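Local atomic coordinates of aeromonas extracellular serine protease (Aeromonas sobria, PDB entry 3WQB), a protein that cleaves peptide bonds after paired basic residues, one of them lysine, as a calcium-dependent subtilisin-like serine protease of the furin subfamily and a probable virulence factor. Residues 454-468 and 543-556. The protein carries 1 engineered substitution. Residues are numbered along the deposited sequence; the frame is centred on the assembly and turned at random.
Sequences DVGNSPTSSTTRIAT and AQGTWRLEVTDVAN. With CA (calcium ion), chain D.
Both Asp454 and Asp553 set CG trans to the backbone N (chi1 -167° and 175°), which brings their carboxylates, planes 62° apart, onto one calcium ion. Asp454 binds through OD1 alone, 2.3 Å from the calcium ion, whereas Asp553, whose carboxylate also has His483 as a polar partner, chelates it with both oxygens, and Ala555 adds its carbonyl O. The metal's charge probably offsets the repulsion expected between Asp454 OD1 and Asp553 OD2, 3.2 Å apart. Aspartate suits position 553 doubly, since OD1 also accepts from Ala555 N in an Asx turn that probably helps shape the calcium loop. A water links Asp454 OD2 to Asn556 ND2, and Val455 CG1 lies 3.6 Å from Asn556 CG.

Beyond this loop, strands 460-466 and 545-553 run antiparallel, zipped by paired backbone bonds from Thr460–Val551 to Ile466–Gly545. Their beta-branched threonines suit the extended backbone. On the face bearing Thr463, its CG2 meets Thr546 CB at 3.6 Å while OG1 rests against CB and CG of Arg548. That arginine turns about its CG-CD bond to grip Glu550 OE2 side-on, NE at 2.9 Å from OE2, and Arg500 pairs with the other carboxylate oxygen. On the other face Ile466 CG1 packs 3.6 Å from Trp547 CD1; the indole NE1 is satisfied by Ala543 O, nearly in the ring plane, which helps fix the ring's rotation. Gly545 takes backbone angles that a side chain would obstruct. At this end Gln544, its chain extended as far as CD, donates from NE2 to Ala467 O at 2.8 Å, almost straight.

Within the P-domain, 460-466 forms one border of a four-stranded antiparallel sheet, with 489-494 flanking 545-553 on its far side; the Ile466–Trp547 face packs on strands 436-444 and 583-595, while Asp488, Asn578 and Asn579 complete the calcium site.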
loop_
_atom_site.group_PDB
_atom_site.type_symbol
_atom_site.label_atom_id
_atom_site.label_comp_id
_atom_site.label_asym_id
_atom_site.label_seq_id
_atom_site.Cartn_x
_atom_site.Cartn_y
_atom_site.Cartn_z
ATOM N N ASP A 454 -14.329 25.413 14.092
ATOM C CA ASP A 454 -14.802 24.197 14.739
ATOM C C ASP A 454 -16.223 23.924 14.240
ATOM O O ASP A 454 -16.987 24.865 14.006
ATOM C CB ASP A 454 -14.808 24.403 16.253
ATOM C CG ASP A 454 -14.980 23.118 17.026
ATOM O OD1 ASP A 454 -14.691 22.022 16.492
ATOM O OD2 ASP A 454 -15.391 23.206 18.206
ATOM N N VAL A 455 -16.565 22.649 14.046
ATOM C CA VAL A 455 -17.913 22.238 13.597
ATOM C C VAL A 455 -18.492 23.204 12.554
ATOM O O VAL A 455 -19.532 23.837 12.760
ATOM C CB VAL A 455 -18.905 21.972 14.794
ATOM C CG1 VAL A 455 -18.557 20.669 15.480
ATOM C CG2 VAL A 455 -18.950 23.138 15.823
ATOM N N GLY A 456 -17.808 23.303 11.416
ATOM C CA GLY A 456 -18.110 24.349 10.444
ATOM C C GLY A 456 -19.475 24.251 9.801
ATOM O O GLY A 456 -19.998 23.157 9.592
ATOM N N ASN A 457 -20.060 25.402 9.489
ATOM C CA ASN A 457 -21.317 25.442 8.752
ATOM C C ASN A 457 -21.183 24.993 7.311
ATOM O O ASN A 457 -22.148 24.518 6.713
ATOM C CB ASN A 457 -21.912 26.847 8.793
ATOM C CG ASN A 457 -22.769 27.066 10.011
ATOM O OD1 ASN A 457 -23.587 26.220 10.359
ATOM N ND2 ASN A 457 -22.595 28.206 10.659
ATOM N N SER A 458 -19.984 25.163 6.763
ATOM C CA SER A 458 -19.674 24.782 5.397
ATOM C C SER A 458 -18.166 24.583 5.321
ATOM O O SER A 458 -17.444 25.015 6.215
ATOM C CB SER A 458 -20.111 25.867 4.407
ATOM O OG SER A 458 -19.394 27.068 4.606
ATOM N N PRO A 459 -17.683 23.926 4.254
ATOM C CA PRO A 459 -16.250 23.710 4.134
ATOM C C PRO A 459 -15.457 24.991 3.920
ATOM O O PRO A 459 -15.956 25.965 3.351
ATOM C CB PRO A 459 -16.128 22.835 2.889
ATOM C CG PRO A 459 -17.444 22.171 2.747
ATOM C CD PRO A 459 -18.442 23.174 3.239
ATOM N N THR A 460 -14.223 24.969 4.398
ATOM C CA THR A 460 -13.213 25.930 4.006
ATOM C C THR A 460 -12.771 25.486 2.621
ATOM O O THR A 460 -12.361 24.346 2.436
ATOM C CB THR A 460 -12.054 25.877 4.999
ATOM O OG1 THR A 460 -12.560 26.139 6.313
ATOM C CG2 THR A 460 -10.965 26.879 4.648
ATOM N N SER A 461 -12.861 26.379 1.644
ATOM C CA SER A 461 -12.680 26.005 0.251
ATOM C C SER A 461 -11.634 26.841 -0.437
ATOM O O SER A 461 -11.475 28.027 -0.153
ATOM C CB SER A 461 -14.006 26.136 -0.510
ATOM O OG SER A 461 -15.037 25.374 0.109
ATOM N N SER A 462 -10.942 26.213 -1.375
ATOM C CA SER A 462 -9.960 26.891 -2.204
ATOM C C SER A 462 -9.963 26.266 -3.588
ATOM O O SER A 462 -10.003 25.049 -3.726
ATOM C CB SER A 462 -8.582 26.810 -1.540
ATOM O OG SER A 462 -7.557 27.335 -2.371
ATOM N N THR A 463 -9.920 27.114 -4.609
ATOM C CA THR A 463 -10.079 26.687 -5.995
ATOM C C THR A 463 -8.902 27.105 -6.873
ATOM O O THR A 463 -8.335 28.175 -6.678
ATOM C CB THR A 463 -11.403 27.261 -6.550
ATOM O OG1 THR A 463 -12.500 26.749 -5.777
ATOM C CG2 THR A 463 -11.596 26.907 -8.013
ATOM N N THR A 464 -8.531 26.243 -7.817
ATOM C CA THR A 464 -7.532 26.559 -8.836
ATOM C C THR A 464 -8.025 26.084 -10.195
ATOM O O THR A 464 -8.777 25.112 -10.291
ATOM C CB THR A 464 -6.145 25.943 -8.494
ATOM O OG1 THR A 464 -5.137 26.477 -9.363
ATOM C CG2 THR A 464 -6.153 24.422 -8.618
ATOM N N ARG A 465 -7.602 26.766 -11.249
ATOM C CA ARG A 465 -7.946 26.361 -12.604
ATOM C C ARG A 465 -6.803 25.603 -13.260
ATOM O O ARG A 465 -5.649 26.032 -13.218
ATOM C CB ARG A 465 -8.307 27.575 -13.468
ATOM C CG ARG A 465 -8.780 27.184 -14.857
ATOM C CD ARG A 465 -9.357 28.355 -15.629
ATOM N NE ARG A 465 -9.831 27.925 -16.948
ATOM C CZ ARG A 465 -9.110 27.923 -18.068
ATOM N NH1 ARG A 465 -7.847 28.339 -18.075
ATOM N NH2 ARG A 465 -9.664 27.492 -19.195
ATOM N N ILE A 466 -7.142 24.471 -13.868
ATOM C CA ILE A 466 -6.215 23.764 -14.747
ATOM C C ILE A 466 -6.576 24.137 -16.186
ATOM O O ILE A 466 -7.699 23.889 -16.638
ATOM C CB ILE A 466 -6.290 22.222 -14.525
ATOM C CG1 ILE A 466 -5.816 21.837 -13.107
ATOM C CG2 ILE A 466 -5.541 21.462 -15.629
ATOM C CD1 ILE A 466 -4.330 22.014 -12.836
ATOM N N ALA A 467 -5.630 24.743 -16.903
ATOM C CA ALA A 467 -5.906 25.254 -18.247
ATOM C C ALA A 467 -5.777 24.196 -19.331
ATOM O O ALA A 467 -6.473 24.257 -20.349
ATOM C CB ALA A 467 -4.989 26.431 -18.562
ATOM N N THR A 468 -4.885 23.234 -19.095
ATOM C CA THR A 468 -4.483 22.253 -20.103
ATOM C C THR A 468 -5.602 21.257 -20.347
ATOM O O THR A 468 -6.144 20.681 -19.389
ATOM C CB THR A 468 -3.197 21.484 -19.676
ATOM O OG1 THR A 468 -2.186 22.421 -19.288
ATOM C CG2 THR A 468 -2.653 20.624 -20.815
ATOM N N ALA A 543 -9.540 17.321 -17.459
ATOM C CA ALA A 543 -8.905 18.093 -16.393
ATOM C C ALA A 543 -9.202 19.588 -16.450
ATOM O O ALA A 543 -9.018 20.292 -15.464
ATOM C CB ALA A 543 -7.396 17.875 -16.415
ATOM N N GLN A 544 -9.659 20.073 -17.604
ATOM C CA GLN A 544 -9.746 21.512 -17.845
ATOM C C GLN A 544 -10.865 22.159 -17.054
ATOM O O GLN A 544 -12.016 21.735 -17.124
ATOM C CB GLN A 544 -9.919 21.774 -19.335
ATOM C CG GLN A 544 -9.797 23.227 -19.741
ATOM C CD GLN A 544 -9.907 23.384 -21.241
ATOM O OE1 GLN A 544 -10.972 23.172 -21.816
ATOM N NE2 GLN A 544 -8.798 23.724 -21.883
ATOM N N GLY A 545 -10.517 23.210 -16.318
ATOM C CA GLY A 545 -11.482 23.921 -15.504
ATOM C C GLY A 545 -11.047 24.003 -14.062
ATOM O O GLY A 545 -9.879 23.769 -13.729
ATOM N N THR A 546 -12.001 24.334 -13.201
ATOM C CA THR A 546 -11.696 24.586 -11.808
ATOM C C THR A 546 -11.795 23.339 -10.938
ATOM O O THR A 546 -12.749 22.556 -11.053
ATOM C CB THR A 546 -12.586 25.696 -11.218
ATOM O OG1 THR A 546 -13.962 25.439 -11.528
ATOM C CG2 THR A 546 -12.212 27.072 -11.782
ATOM N N TRP A 547 -10.785 23.171 -10.096
ATOM C CA TRP A 547 -10.724 22.122 -9.082
ATOM C C TRP A 547 -10.783 22.766 -7.703
ATOM O O TRP A 547 -10.101 23.760 -7.444
ATOM C CB TRP A 547 -9.416 21.357 -9.220
ATOM C CG TRP A 547 -9.301 20.531 -10.464
ATOM C CD1 TRP A 547 -9.006 20.968 -11.723
ATOM C CD2 TRP A 547 -9.427 19.111 -10.546
ATOM N NE1 TRP A 547 -8.972 19.903 -12.597
ATOM C CE2 TRP A 547 -9.219 18.749 -11.895
ATOM C CE3 TRP A 547 -9.706 18.105 -9.603
ATOM C CZ2 TRP A 547 -9.294 17.419 -12.331
ATOM C CZ3 TRP A 547 -9.783 16.789 -10.034
ATOM C CH2 TRP A 547 -9.568 16.458 -11.388
ATOM N N ARG A 548 -11.600 22.214 -6.814
ATOM C CA ARG A 548 -11.801 22.817 -5.504
ATOM C C ARG A 548 -11.467 21.866 -4.362
ATOM O O ARG A 548 -11.952 20.734 -4.323
ATOM C CB ARG A 548 -13.246 23.318 -5.370
ATOM C CG ARG A 548 -13.574 23.971 -4.034
ATOM C CD ARG A 548 -14.972 24.553 -4.015
ATOM N NE ARG A 548 -16.027 23.541 -3.955
ATOM C CZ ARG A 548 -16.841 23.232 -4.965
ATOM N NH1 ARG A 548 -16.703 23.836 -6.141
ATOM N NH2 ARG A 548 -17.780 22.302 -4.809
ATOM N N LEU A 549 -10.622 22.326 -3.448
ATOM C CA LEU A 549 -10.359 21.600 -2.212
ATOM C C LEU A 549 -11.299 22.094 -1.126
ATOM O O LEU A 549 -11.509 23.300 -0.978
ATOM C CB LEU A 549 -8.915 21.817 -1.765
ATOM C CG LEU A 549 -8.455 20.950 -0.592
ATOM C CD1 LEU A 549 -8.195 19.516 -1.052
ATOM C CD2 LEU A 549 -7.217 21.546 0.041
ATOM N N GLU A 550 -11.860 21.157 -0.370
ATOM C CA GLU A 550 -12.777 21.487 0.709
ATOM C C GLU A 550 -12.273 20.841 1.983
ATOM O O GLU A 550 -11.947 19.659 1.978
ATOM C CB GLU A 550 -14.187 20.974 0.387
ATOM C CG GLU A 550 -14.872 21.723 -0.732
ATOM C CD GLU A 550 -16.313 21.308 -0.953
ATOM O OE1 GLU A 550 -16.796 20.337 -0.321
ATOM O OE2 GLU A 550 -16.983 21.978 -1.762
ATOM N N VAL A 551 -12.196 21.608 3.073
ATOM C CA VAL A 551 -11.763 21.090 4.370
ATOM C C VAL A 551 -12.784 21.530 5.417
ATOM O O VAL A 551 -13.092 22.717 5.496
ATOM C CB VAL A 551 -10.361 21.619 4.764
ATOM C CG1 VAL A 551 -9.944 21.111 6.140
ATOM C CG2 VAL A 551 -9.321 21.236 3.709
ATOM N N THR A 552 -13.308 20.585 6.197
ATOM C CA THR A 552 -14.292 20.888 7.239
ATOM C C THR A 552 -13.909 20.199 8.537
ATOM O O THR A 552 -13.504 19.039 8.529
ATOM C CB THR A 552 -15.704 20.390 6.850
ATOM O OG1 THR A 552 -16.014 20.781 5.507
ATOM C CG2 THR A 552 -16.750 20.992 7.771
ATOM N N ASP A 553 -14.039 20.920 9.648
ATOM C CA ASP A 553 -13.958 20.328 10.978
ATOM C C ASP A 553 -15.364 19.838 11.329
ATOM O O ASP A 553 -16.300 20.631 11.413
ATOM C CB ASP A 553 -13.428 21.386 11.968
ATOM C CG ASP A 553 -13.414 20.912 13.426
ATOM O OD1 ASP A 553 -14.233 20.059 13.842
ATOM O OD2 ASP A 553 -12.573 21.423 14.189
ATOM N N VAL A 554 -15.511 18.526 11.492
ATOM C CA VAL A 554 -16.831 17.908 11.602
ATOM C C VAL A 554 -17.115 17.291 12.974
ATOM O O VAL A 554 -17.947 16.388 13.084
ATOM C CB VAL A 554 -17.072 16.835 10.484
ATOM C CG1 VAL A 554 -16.994 17.466 9.091
ATOM C CG2 VAL A 554 -16.103 15.655 10.623
ATOM N N ALA A 555 -16.413 17.752 14.005
ATOM C CA ALA A 555 -16.634 17.198 15.348
ATOM C C ALA A 555 -16.183 18.120 16.458
ATOM O O ALA A 555 -15.102 18.707 16.388
ATOM C CB ALA A 555 -15.927 15.853 15.488
ATOM N N ASN A 556 -17.002 18.211 17.506
ATOM C CA ASN A 556 -16.571 18.878 18.731
ATOM C C ASN A 556 -16.677 17.995 19.974
ATOM O O ASN A 556 -16.313 18.416 21.074
ATOM C CB ASN A 556 -17.290 20.223 18.937
ATOM C CG ASN A 556 -18.799 20.091 19.018
ATOM O OD1 ASN A 556 -19.362 19.002 18.928
ATOM N ND2 ASN A 556 -19.466 21.226 19.172
HETATM CA CA CA D . -13.335 20.215 16.224
HETATM O O HOH W 1 -17.809 23.685 19.416
#